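Local coordinates for GDSL-like Lipase/Acylhydrolase family protein (Neisseria meningitidis, PDB 4K7J), which probably removes O-linked acetyl groups from peptidoglycan glycan strands as an SGNH-family O-acetylesterase, at residues Gln44-Gly49 with Gly207-Ser212; Asp71-Arg76 with Asp366-Leu371. All coordinates share one frame; numbering follows the deposited sequence.

Interaction 1 of 2, residues Gln44-Gly49 with Gly207-Ser212; sequences QSVAQG and GGITVS
Val46, on the last turn of helix 38-47, meets the strand through a single methyl group. Its CG1 lies 4.1 Å from CA of Gly208 and 4.5 Å from CD1 of Ile209, so one branch touches both main chain and side chain. CG1 stands anti to the backbone N (chi1 168°), which sends this branch across to the strand. On the other side, the Ile209 side chain does not leave its backbone in the direction of the helix; two successive bends (chi1 -53°, chi2 -58°) bring CD1 into range. The contact is therefore purely apolar, small at 84 Å², and made by three buried residues.

Backbone shape matters on both sides. Gly208 has backbone angles that call for glycine, and its bare CA presents itself to the methyl group. The helix finishes in a Schellman motif: Gly49, with positive phi, is the C-prime residue, its N bonding to Val46 O at 2.8 Å while Ser50 N reaches back to Ser45 O. Thus the residue that carries the contact also has its carbonyl engaged in the helix end.

The strand's polar backbone bonds run to other neighbours. Gly208 exchanges backbone hydrogen bonds with Glu52 and Phe54, and the carbonyl of Ile209 accepts from Gln78 NE2.

Strand 208-215 is an outermost strand of the mixed six-stranded sheet and runs parallel to strand 53-60, which follows helix 38-47 after a short loop. The contact thus sets the end of that helix against the beginning of the edge strand. Ile209 also packs on Phe54 and Ile56 of strand 53-60, while Trp81 at the end of helix 68-81 touches both Ile209 and Ala47.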
# COMPACT_ATOMS: atom_id res chain seq x y z
N GLN A 44 -3.66 4.18 20.13
CA GLN A 44 -3.32 4.78 21.42
C GLN A 44 -2.62 3.79 22.36
O GLN A 44 -1.62 4.12 22.98
CB GLN A 44 -4.57 5.37 22.10
CG GLN A 44 -5.27 6.50 21.33
CD GLN A 44 -4.57 7.85 21.44
OE1 GLN A 44 -3.41 7.95 21.84
NE2 GLN A 44 -5.30 8.91 21.08
N SER A 45 -3.14 2.57 22.46
CA SER A 45 -2.51 1.60 23.35
C SER A 45 -1.13 1.19 22.86
O SER A 45 -0.23 1.00 23.66
CB SER A 45 -3.41 0.38 23.63
OG SER A 45 -3.94 -0.15 22.43
N VAL A 46 -0.96 1.08 21.54
CA VAL A 46 0.38 0.89 20.98
C VAL A 46 1.27 2.06 21.39
O VAL A 46 2.40 1.87 21.84
CB VAL A 46 0.39 0.78 19.44
CG1 VAL A 46 1.81 0.86 18.91
CG2 VAL A 46 -0.25 -0.52 18.99
N ALA A 47 0.73 3.27 21.25
CA ALA A 47 1.42 4.50 21.63
C ALA A 47 1.93 4.44 23.07
O ALA A 47 2.99 4.98 23.38
CB ALA A 47 0.53 5.72 21.43
N GLN A 48 1.16 3.77 23.93
CA GLN A 48 1.51 3.65 25.34
C GLN A 48 2.26 2.36 25.66
O GLN A 48 2.40 1.99 26.82
CB GLN A 48 0.26 3.75 26.22
N GLY A 49 2.73 1.66 24.62
CA GLY A 49 3.56 0.48 24.80
C GLY A 49 2.82 -0.82 25.06
O GLY A 49 3.24 -1.61 25.90
N GLY A 207 6.21 -5.48 18.56
CA GLY A 207 5.10 -4.63 18.16
C GLY A 207 5.51 -3.24 17.68
O GLY A 207 6.69 -2.93 17.60
N GLY A 208 4.52 -2.40 17.36
CA GLY A 208 4.78 -1.07 16.83
C GLY A 208 3.97 -0.82 15.57
O GLY A 208 2.94 -1.47 15.36
N ILE A 209 4.43 0.09 14.72
CA ILE A 209 3.73 0.41 13.48
C ILE A 209 4.39 -0.32 12.31
O ILE A 209 5.61 -0.44 12.28
CB ILE A 209 3.86 1.91 13.15
CG1 ILE A 209 3.40 2.77 14.33
CG2 ILE A 209 3.10 2.27 11.87
CD1 ILE A 209 1.98 2.50 14.77
N THR A 210 3.60 -0.80 11.35
CA THR A 210 4.18 -1.14 10.05
C THR A 210 3.46 -0.34 8.99
O THR A 210 2.28 -0.01 9.15
CB THR A 210 4.08 -2.65 9.70
OG1 THR A 210 2.71 -3.05 9.66
CG2 THR A 210 4.85 -3.51 10.72
N VAL A 211 4.17 -0.03 7.92
CA VAL A 211 3.56 0.60 6.76
C VAL A 211 3.88 -0.23 5.52
O VAL A 211 5.04 -0.36 5.13
CB VAL A 211 4.03 2.05 6.57
CG1 VAL A 211 3.45 2.63 5.29
CG2 VAL A 211 3.64 2.92 7.79
N SER A 212 2.85 -0.82 4.93
CA SER A 212 3.02 -1.69 3.78
C SER A 212 2.55 -0.97 2.52
O SER A 212 1.51 -0.31 2.54
CB SER A 212 2.19 -2.98 3.97
OG SER A 212 2.68 -3.76 5.06

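Interaction 2 of 2, residues Asp71-Arg76 with Asp366-Leu371; sequences DSLRKR and DSLEEL
Arg76 reaches out from helix 68-81 to two acids of helix 354-373, Asp366 and Glu369, in a salt-bridge network. Arg76 was modelled in two conformers, and in the one described NH2 comes to 2.1 Å from Asp366 OD1, near the guanidinium plane. That separation is too short to be taken literally, so the detail of this bridge is doubtful. Towards Glu369 the bonds are weak: NE to OE2 at 3.3 Å and NH2 to OE1 at 3.4 Å, the first strongly bent (121°), with the two flat groups turned 74° apart. Glu369 OE2 has a firmer partner in Thr80 OG1. With CG anti to the backbone N and a bend at chi2, the Arg76 chain passes alongside Glu369, its CG 3.6 Å from OE2.

Behind these partly exposed charges the packing is apolar but thin: CD1 of Leu73 meets CD1 of Leu368 at 4.5 Å. Leu73 rests also on Ala365, and Leu368 on Leu28 of the edge strand 28-30.

The axes of segments 71-76 and 366-371 pass 11.7 Å apart and run in broadly the same direction, crossing at -38°. Such side-by-side helices along a largely parallel sheet are characteristic of the three-layer alpha/beta/alpha SGNH hydrolase fold.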
# COMPACT_ATOMS: atom_id res chain seq x y z
N ASP A 71 7.53 5.20 2.36
CA ASP A 71 8.69 4.99 3.22
C ASP A 71 8.91 6.19 4.13
O ASP A 71 9.41 6.05 5.25
CB ASP A 71 9.96 4.71 2.43
CG ASP A 71 11.13 4.35 3.32
OD1 ASP A 71 11.00 3.40 4.13
OD2 ASP A 71 12.16 5.04 3.24
N SER A 72 8.52 7.37 3.67
CA SER A 72 8.65 8.57 4.50
C SER A 72 7.63 8.49 5.63
O SER A 72 7.95 8.75 6.79
CB SER A 72 8.47 9.84 3.66
OG SER A 72 8.23 10.96 4.50
N LEU A 73 6.41 8.09 5.27
CA LEU A 73 5.36 7.84 6.25
C LEU A 73 5.81 6.76 7.24
O LEU A 73 5.63 6.89 8.46
CB LEU A 73 4.09 7.40 5.52
CG LEU A 73 2.80 7.27 6.34
CD1 LEU A 73 2.39 8.64 6.83
CD2 LEU A 73 1.70 6.64 5.48
N ARG A 74 6.40 5.70 6.71
CA ARG A 74 6.93 4.62 7.53
C ARG A 74 7.95 5.13 8.55
O ARG A 74 7.81 4.87 9.74
CB ARG A 74 7.53 3.53 6.64
CG ARG A 74 8.02 2.29 7.38
CD ARG A 74 8.10 1.10 6.43
NE ARG A 74 8.74 1.44 5.17
CZ ARG A 74 8.20 1.30 3.97
NH1 ARG A 74 6.98 0.80 3.81
NH2 ARG A 74 8.89 1.66 2.92
N LYS A 75 8.95 5.86 8.09
CA LYS A 75 10.03 6.27 9.00
C LYS A 75 9.52 7.23 10.07
O LYS A 75 9.92 7.16 11.23
CB LYS A 75 11.19 6.89 8.23
CG LYS A 75 11.87 5.94 7.26
CD LYS A 75 12.58 4.80 7.98
CE LYS A 75 13.16 3.79 6.99
NZ LYS A 75 13.95 4.50 5.94
N ARG A 76 8.64 8.14 9.67
CA ARG A 76 8.12 9.13 10.60
C ARG A 76 7.26 8.49 11.68
O ARG A 76 7.50 8.68 12.88
CB ARG A 76 7.32 10.18 9.84
CG ARG A 76 6.48 11.05 10.74
CD ARG A 76 7.28 12.18 11.36
NE ARG A 76 6.39 13.21 11.87
CZ ARG A 76 5.94 14.24 11.15
NH1 ARG A 76 6.29 14.38 9.87
NH2 ARG A 76 5.14 15.12 11.72
N ASP A 366 2.05 14.32 9.73
CA ASP A 366 1.63 15.46 10.55
C ASP A 366 0.14 15.42 10.84
O ASP A 366 -0.27 15.48 12.00
CB ASP A 366 1.92 16.79 9.84
CG ASP A 366 3.38 17.17 9.85
OD1 ASP A 366 4.13 16.64 10.69
OD2 ASP A 366 3.78 18.00 9.01
N SER A 367 -0.65 15.32 9.77
CA SER A 367 -2.11 15.29 9.89
C SER A 367 -2.62 14.14 10.77
O SER A 367 -3.56 14.31 11.55
CB SER A 367 -2.75 15.21 8.49
OG SER A 367 -2.33 16.29 7.66
N LEU A 368 -1.98 12.97 10.68
CA LEU A 368 -2.45 11.80 11.42
C LEU A 368 -2.08 11.90 12.89
O LEU A 368 -2.86 11.54 13.77
CB LEU A 368 -1.89 10.51 10.82
CG LEU A 368 -2.39 10.16 9.41
CD1 LEU A 368 -1.58 9.03 8.81
CD2 LEU A 368 -3.86 9.82 9.45
N GLU A 369 -0.87 12.39 13.17
CA GLU A 369 -0.44 12.55 14.56
C GLU A 369 -1.31 13.57 15.29
O GLU A 369 -1.63 13.39 16.47
CB GLU A 369 1.05 12.91 14.63
CG GLU A 369 1.98 11.75 14.25
CD GLU A 369 3.43 12.19 14.05
OE1 GLU A 369 3.75 13.37 14.32
OE2 GLU A 369 4.25 11.36 13.61
N GLU A 370 -1.71 14.62 14.58
CA GLU A 370 -2.61 15.63 15.14
C GLU A 370 -3.91 15.00 15.53
O GLU A 370 -4.48 15.30 16.59
CB GLU A 370 -2.91 16.72 14.12
CG GLU A 370 -1.80 17.71 13.86
CD GLU A 370 -2.25 18.85 12.96
OE1 GLU A 370 -3.47 18.97 12.73
OE2 GLU A 370 -1.39 19.62 12.48
N LEU A 371 -4.40 14.12 14.66
CA LEU A 371 -5.70 13.51 14.82
C LEU A 371 -5.69 12.65 16.07
O LEU A 371 -6.65 12.64 16.85
CB LEU A 371 -6.06 12.66 13.59
CG LEU A 371 -7.40 11.91 13.62
CD1 LEU A 371 -8.59 12.85 13.75
CD2 LEU A 371 -7.56 11.04 12.38

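How the interactions relate
Helix 68-81 ties the two contacts together. The centres of interactions 1 and 2 lie about 12 Å apart. They touch directly where Arg74 NH1 of interaction 2 approaches Val211 O of interaction 1 at 2.6 Å, a probable hydrogen bond from helix 68-81 to strand 208-215. Arg74 is itself held by Asp71, whose OD1 accepts from both NE and NH2. Further along the same helix, the Trp81 that packs on interaction 1 also touches Glu369 of interaction 2. A weak bond from Gln44 NE2 to Val372 O adds a link to helix 354-373. The shared helix thus bridges strand 208-215 and the C-terminal helix within the hydrolase fold.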